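Local coordinates for conserved hypothetical exported protein (Bacteroides fragilis, PDB 4JJA), which is of unknown function but may act as a peptidoglycan beta-N-acetylmuramidase, with a Rossmann-like N-terminal part, at residues Ala97-Phe102 with Tyr133-Leu138; Arg319-Phe324 with Tyr333-Ile338. All coordinates share one frame; numbering follows the deposited sequence. Where two conformers were deposited one is given.

Contact 1 (Ala97-Phe102 with Tyr133-Leu138)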
loop_
_atom_site.group_PDB
_atom_site.type_symbol
_atom_site.label_atom_id
_atom_site.label_comp_id
_atom_site.label_asym_id
_atom_site.label_seq_id
_atom_site.Cartn_x
_atom_site.Cartn_y
_atom_site.Cartn_z
ATOM N N ALA A 97 -28.114 -3.194 -1.422
ATOM C CA ALA A 97 -28.804 -2.033 -0.879
ATOM C C ALA A 97 -27.906 -0.807 -0.953
ATOM O O ALA A 97 -28.346 0.265 -1.398
ATOM C CB ALA A 97 -29.293 -2.271 0.574
ATOM N N SER A 98 -26.626 -0.976 -0.578
ATOM C CA SER A 98 -25.708 0.154 -0.540
ATOM C C SER A 98 -25.404 0.629 -1.955
ATOM O O SER A 98 -25.381 1.810 -2.196
ATOM C CB SER A 98 -24.407 -0.216 0.193
ATOM O OG SER A 98 -24.669 -0.436 1.562
HETATM N N MSE A 99 -25.227 -0.292 -2.881
HETATM C CA MSE A 99 -24.921 0.075 -4.263
HETATM C C MSE A 99 -26.025 0.882 -4.905
HETATM O O MSE A 99 -25.775 1.766 -5.709
HETATM C CB MSE A 99 -24.658 -1.172 -5.099
HETATM C CG MSE A 99 -23.462 -2.000 -4.629
HETATM SE SE MSE A 99 -21.813 -1.045 -4.608
HETATM C CE MSE A 99 -21.762 -0.525 -6.483
ATOM N N LYS A 100 -27.266 0.604 -4.539
ATOM C CA LYS A 100 -28.403 1.358 -5.078
ATOM C C LYS A 100 -28.504 2.796 -4.605
ATOM O O LYS A 100 -29.230 3.580 -5.219
ATOM C CB LYS A 100 -29.706 0.615 -4.829
ATOM C CG LYS A 100 -29.780 -0.636 -5.641
ATOM C CD LYS A 100 -31.018 -1.421 -5.351
ATOM C CE LYS A 100 -31.291 -2.443 -6.419
ATOM N NZ LYS A 100 -32.589 -3.054 -6.168
ATOM N N LYS A 101 -27.793 3.131 -3.552
ATOM C CA LYS A 101 -27.926 4.418 -2.902
ATOM C C LYS A 101 -27.155 5.534 -3.610
ATOM O O LYS A 101 -27.409 6.706 -3.329
ATOM C CB LYS A 101 -27.489 4.344 -1.457
ATOM C CG LYS A 101 -28.334 3.382 -0.632
ATOM C CD LYS A 101 -27.883 3.326 0.825
ATOM C CE LYS A 101 -28.642 2.213 1.604
ATOM N NZ LYS A 101 -30.058 2.564 1.817
ATOM N N PHE A 102 -26.200 5.184 -4.452
ATOM C CA PHE A 102 -25.336 6.204 -5.069
ATOM C C PHE A 102 -25.176 6.033 -6.554
ATOM O O PHE A 102 -25.384 4.956 -7.099
ATOM C CB PHE A 102 -23.945 6.256 -4.395
ATOM C CG PHE A 102 -23.094 5.017 -4.568
ATOM C CD1 PHE A 102 -23.185 3.983 -3.658
ATOM C CD2 PHE A 102 -22.196 4.901 -5.620
ATOM C CE1 PHE A 102 -22.389 2.836 -3.774
ATOM C CE2 PHE A 102 -21.380 3.777 -5.747
ATOM C CZ PHE A 102 -21.482 2.733 -4.830
ATOM N N TYR A 133 -23.016 -3.150 -11.114
ATOM C CA TYR A 133 -24.168 -2.263 -10.894
ATOM C C TYR A 133 -24.194 -0.999 -11.759
ATOM O O TYR A 133 -25.013 -0.109 -11.539
ATOM C CB TYR A 133 -24.280 -1.901 -9.400
ATOM C CG TYR A 133 -24.769 -3.039 -8.558
ATOM C CD1 TYR A 133 -23.916 -4.018 -8.103
ATOM C CD2 TYR A 133 -26.138 -3.165 -8.273
ATOM C CE1 TYR A 133 -24.370 -5.085 -7.344
ATOM C CE2 TYR A 133 -26.615 -4.237 -7.515
ATOM C CZ TYR A 133 -25.726 -5.195 -7.062
ATOM O OH TYR A 133 -26.177 -6.262 -6.310
ATOM N N ASP A 134 -23.269 -0.906 -12.705
ATOM C CA ASP A 134 -23.213 0.198 -13.652
ATOM C C ASP A 134 -23.003 1.564 -12.994
ATOM O O ASP A 134 -23.527 2.575 -13.484
ATOM C CB ASP A 134 -24.476 0.183 -14.548
ATOM C CG ASP A 134 -24.326 1.018 -15.814
ATOM O OD1 ASP A 134 -23.221 1.101 -16.409
ATOM O OD2 ASP A 134 -25.343 1.609 -16.228
ATOM N N ARG A 135 -22.163 1.604 -11.934
ATOM C CA ARG A 135 -21.827 2.867 -11.283
ATOM C C ARG A 135 -20.454 3.345 -11.734
ATOM O O ARG A 135 -19.581 2.537 -12.038
ATOM C CB ARG A 135 -21.839 2.708 -9.772
ATOM C CG ARG A 135 -23.086 1.996 -9.316
ATOM C CD ARG A 135 -24.298 2.747 -9.802
ATOM N NE ARG A 135 -25.419 2.423 -8.961
ATOM C CZ ARG A 135 -26.646 2.889 -9.143
ATOM N NH1 ARG A 135 -26.920 3.664 -10.166
ATOM N NH2 ARG A 135 -27.597 2.559 -8.292
ATOM N N LYS A 136 -20.280 4.650 -11.778
ATOM C CA LYS A 136 -19.020 5.252 -12.176
ATOM C C LYS A 136 -18.115 5.395 -10.960
ATOM O O LYS A 136 -18.558 5.613 -9.858
ATOM C CB LYS A 136 -19.252 6.630 -12.735
ATOM C CG LYS A 136 -20.074 6.716 -14.007
ATOM C CD LYS A 136 -20.127 8.192 -14.463
ATOM C CE LYS A 136 -21.090 9.051 -13.636
ATOM N N ILE A 137 -16.813 5.228 -11.194
ATOM C CA ILE A 137 -15.785 5.555 -10.202
ATOM C C ILE A 137 -14.984 6.761 -10.680
ATOM O O ILE A 137 -14.569 6.868 -11.835
ATOM C CB ILE A 137 -14.891 4.335 -9.913
ATOM C CG1 ILE A 137 -15.683 3.290 -9.119
ATOM C CG2 ILE A 137 -13.602 4.768 -9.185
ATOM C CD1 ILE A 137 -14.927 1.984 -8.807
ATOM N N LEU A 138 -14.784 7.675 -9.751
ATOM C CA LEU A 138 -13.929 8.839 -9.933
ATOM C C LEU A 138 -12.756 8.683 -8.957
ATOM O O LEU A 138 -12.951 8.658 -7.766
ATOM C CB LEU A 138 -14.716 10.112 -9.614
ATOM C CG LEU A 138 -13.924 11.417 -9.688
ATOM C CD1 LEU A 138 -13.500 11.745 -11.110
ATOM C CD2 LEU A 138 -14.730 12.584 -9.103
#
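Met-99 and Arg-135 carry this contact at a beta-alpha-beta crossover of the Rossmann-like sheet (strand 104-107, helix 119-132, parallel strand 136-140), where helix 96-99 and the turn after it meet the link from the crossover helix to strand 136-140. Met-99, a selenomethionine of the short helix 96-99, has CG beside its backbone N. Two further bends of the same sense, at chi2 and chi3 (-58°), curl the chain so that CE ends 4.0 Å from CG of Arg-135 and also close to CB of Tyr-133. Closer to the backbone, Met-99 CB lies over one face of the Tyr-133 ring, 4.0 Å from its centroid, a CH-pi contact in which the two side chains cross at about a right angle. The selenomethionine also packs on Ala-129 and Cys-130 of helix 119-132. That helix ends in a Schellman motif, with Asp-134 at positive phi and Arg-135 N bonded to Cys-130 O; the turn brings Arg-135 back toward the 97-102 segment. In the conformer described, one of two, the arginine runs past Met-99 in the opposite direction. Its CB lies 4.2 Å from CE2 of Phe-102. NH2 donates to Met-99 O at 3.3 Å, with an N-H...O angle of 139°; NE adds a weak bond to the same oxygen, which lies at the edge of the guanidinium, tilted somewhat out of its plane. Phe-102 O instead sits over the centre of one guanidinium face, 3.1 Å above its plane, where the angle to NE is too poor for a hydrogen bond.

Contact 2 (Arg319-Phe324 with Tyr333-Ile338)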
loop_
_atom_site.group_PDB
_atom_site.type_symbol
_atom_site.label_atom_id
_atom_site.label_comp_id
_atom_site.label_asym_id
_atom_site.label_seq_id
_atom_site.Cartn_x
_atom_site.Cartn_y
_atom_site.Cartn_z
ATOM N N ARG A 319 12.622 -23.209 9.545
ATOM C CA ARG A 319 11.635 -22.681 10.479
ATOM C C ARG A 319 11.665 -21.167 10.598
ATOM O O ARG A 319 10.723 -20.563 11.087
ATOM C CB ARG A 319 11.783 -23.336 11.870
ATOM C CG ARG A 319 11.674 -24.802 11.881
ATOM C CD ARG A 319 10.434 -25.269 11.126
ATOM N NE ARG A 319 10.287 -26.746 11.175
ATOM C CZ ARG A 319 9.562 -27.402 12.060
ATOM N NH1 ARG A 319 8.858 -26.758 12.980
ATOM N NH2 ARG A 319 9.511 -28.750 12.001
ATOM N N PHE A 320 12.744 -20.552 10.135
ATOM C CA PHE A 320 12.811 -19.083 10.024
ATOM C C PHE A 320 11.714 -18.504 9.141
ATOM O O PHE A 320 11.266 -17.378 9.336
ATOM C CB PHE A 320 14.189 -18.731 9.459
ATOM C CG PHE A 320 14.394 -17.265 9.220
ATOM C CD1 PHE A 320 14.833 -16.411 10.247
ATOM C CD2 PHE A 320 14.225 -16.752 7.964
ATOM C CE1 PHE A 320 15.043 -15.078 9.993
ATOM C CE2 PHE A 320 14.464 -15.428 7.731
ATOM C CZ PHE A 320 14.871 -14.618 8.744
ATOM N N PHE A 321 11.332 -19.242 8.113
ATOM C CA PHE A 321 10.349 -18.761 7.128
ATOM C C PHE A 321 8.998 -19.321 7.482
ATOM O O PHE A 321 8.799 -20.521 7.406
ATOM C CB PHE A 321 10.706 -19.139 5.686
ATOM C CG PHE A 321 12.002 -18.566 5.212
ATOM C CD1 PHE A 321 12.088 -17.293 4.760
ATOM C CD2 PHE A 321 13.170 -19.360 5.206
ATOM C CE1 PHE A 321 13.317 -16.775 4.326
ATOM C CE2 PHE A 321 14.368 -18.870 4.770
ATOM C CZ PHE A 321 14.447 -17.570 4.313
ATOM N N ARG A 322 8.066 -18.462 7.846
ATOM C CA ARG A 322 6.681 -18.848 8.079
ATOM C C ARG A 322 6.138 -19.483 6.805
ATOM O O ARG A 322 6.567 -19.129 5.708
ATOM C CB ARG A 322 5.864 -17.609 8.398
ATOM C CG ARG A 322 6.209 -17.074 9.795
ATOM C CD ARG A 322 5.615 -15.784 10.145
ATOM N NE ARG A 322 5.679 -15.527 11.578
ATOM C CZ ARG A 322 5.269 -14.401 12.165
ATOM N NH1 ARG A 322 4.870 -13.361 11.415
ATOM N NH2 ARG A 322 5.338 -14.309 13.501
ATOM N N PRO A 323 5.102 -20.345 6.899
ATOM C CA PRO A 323 4.519 -20.909 5.695
ATOM C C PRO A 323 4.145 -19.833 4.660
ATOM O O PRO A 323 4.311 -20.027 3.440
ATOM C CB PRO A 323 3.326 -21.659 6.237
ATOM C CG PRO A 323 3.786 -22.127 7.576
ATOM C CD PRO A 323 4.576 -20.964 8.134
ATOM N N PHE A 324 3.624 -18.728 5.161
ATOM C CA PHE A 324 3.106 -17.668 4.317
ATOM C C PHE A 324 4.131 -16.675 3.834
ATOM O O PHE A 324 3.749 -15.683 3.208
ATOM C CB PHE A 324 1.881 -17.044 4.948
ATOM C CG PHE A 324 2.119 -16.507 6.331
ATOM C CD1 PHE A 324 2.696 -15.255 6.521
ATOM C CD2 PHE A 324 1.780 -17.257 7.448
ATOM C CE1 PHE A 324 2.891 -14.759 7.778
ATOM C CE2 PHE A 324 1.980 -16.726 8.729
ATOM C CZ PHE A 324 2.522 -15.484 8.852
ATOM N N TYR A 333 11.178 -19.309 -5.041
ATOM C CA TYR A 333 12.642 -19.457 -5.148
ATOM C C TYR A 333 13.387 -18.625 -4.139
ATOM O O TYR A 333 14.557 -18.887 -3.903
ATOM C CB TYR A 333 13.163 -19.205 -6.540
ATOM C CG TYR A 333 12.968 -17.817 -7.119
ATOM C CD1 TYR A 333 13.692 -16.715 -6.631
ATOM C CD2 TYR A 333 12.117 -17.594 -8.196
ATOM C CE1 TYR A 333 13.560 -15.458 -7.198
ATOM C CE2 TYR A 333 11.991 -16.342 -8.758
ATOM C CZ TYR A 333 12.707 -15.265 -8.262
ATOM O OH TYR A 333 12.572 -14.021 -8.830
ATOM N N VAL A 334 12.778 -17.598 -3.534
ATOM C CA VAL A 334 13.499 -16.774 -2.588
ATOM C C VAL A 334 13.899 -17.568 -1.343
ATOM O O VAL A 334 15.087 -17.587 -0.955
ATOM C CB VAL A 334 12.743 -15.486 -2.243
ATOM C CG1 VAL A 334 13.433 -14.687 -1.116
ATOM C CG2 VAL A 334 12.540 -14.615 -3.490
ATOM N N ARG A 335 12.954 -18.300 -0.742
ATOM C CA ARG A 335 13.302 -19.154 0.369
ATOM C C ARG A 335 14.377 -20.163 -0.024
ATOM O O ARG A 335 15.359 -20.385 0.721
ATOM C CB ARG A 335 12.056 -19.910 0.780
ATOM C CG ARG A 335 12.243 -20.954 1.850
ATOM C CD ARG A 335 11.077 -21.900 1.944
ATOM N NE ARG A 335 9.839 -21.240 2.367
ATOM C CZ ARG A 335 9.216 -21.405 3.540
ATOM N NH1 ARG A 335 9.715 -22.171 4.496
ATOM N NH2 ARG A 335 8.058 -20.787 3.734
ATOM N N LYS A 336 14.169 -20.818 -1.157
ATOM C CA LYS A 336 15.079 -21.894 -1.558
ATOM C C LYS A 336 16.507 -21.375 -1.776
ATOM O O LYS A 336 17.491 -21.998 -1.362
ATOM C CB LYS A 336 14.588 -22.558 -2.834
ATOM C CG LYS A 336 13.299 -23.355 -2.667
ATOM C CD LYS A 336 12.850 -23.947 -4.043
ATOM C CE LYS A 336 11.475 -24.576 -4.068
ATOM N NZ LYS A 336 11.163 -25.067 -5.464
HETATM N N MSE A 337 16.624 -20.235 -2.428
HETATM C CA MSE A 337 17.946 -19.649 -2.698
HETATM C C MSE A 337 18.626 -19.130 -1.448
HETATM O O MSE A 337 19.828 -19.305 -1.283
HETATM C CB MSE A 337 17.826 -18.567 -3.746
HETATM C CG MSE A 337 17.485 -19.078 -5.132
HETATM SE SE MSE A 337 17.327 -17.716 -6.463
HETATM C CE MSE A 337 19.218 -17.350 -6.798
ATOM N N ILE A 338 17.853 -18.551 -0.522
ATOM C CA ILE A 338 18.461 -18.140 0.747
ATOM C C ILE A 338 19.025 -19.366 1.461
ATOM O O ILE A 338 20.159 -19.372 1.945
ATOM C CB ILE A 338 17.505 -17.374 1.642
ATOM C CG1 ILE A 338 17.147 -16.022 0.984
ATOM C CG2 ILE A 338 18.116 -17.174 3.039
ATOM C CD1 ILE A 338 16.112 -15.176 1.684
#
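Arg-335 reaches from helix 333-339 to the 319-324 loop across the face of Phe-321. Its CB does not aim straight at the loop, but CG, anti to the backbone N (chi1 175°), lies over the phenyl face in a CH-pi contact, 4.2 Å from the ring centroid and 3.8 Å from Phe-321 CD2. A turn about the CG-CD bond (chi3 -65°) puts NE 4.0 Å from Phe-321 CB. One face of the guanidinium lies against Phe-321 CB, which is 3.4 Å from Arg-335 NH1. At the tip, NH2 makes a weak hydrogen bond to Arg-322 O at 3.0 Å, but its stronger partner is Glu-326, in a salt bridge; NH1 pairs likewise with Asp-318. These two carboxylates, one at each terminal nitrogen, probably balance the charge and limit rotation of the group. The opposite face of the Phe-321 ring is covered by Phe-320 CD2, 3.6 Å above its centre, while Ile-338 CG2 comes in at the edge, 3.9 Å from Phe-321 CZ. The Phe-321 ring also meets Tyr-311 and Phe-325, so it is wedged between helices 305-314, 325-329 and 333-339, with Ile-338 continuing the packing onto Ile-347 of helix 344-350.

From the N terminus, the chain first builds strands of the parallel sheet, then reaches contact 1, where 97-102 and 133-138 close a loop of 30 residues that holds strand 104-107 and helix 119-132. Only after the chain has gone on into the C-terminal part does contact 2 open; it spans just eight residues, five of them in helix 325-329. The two loops are in series, neither nested nor crossed. The centres of contact 1 and contact 2 lie about 42 Å apart, on opposite sides of the chain's centre. Contact 1 ties helix 96-99 and its following turn to the turn between helix 119-132 and strand 136-140; contact 2 ties the loop between helices 305-314 and 325-329 to helix 333-339.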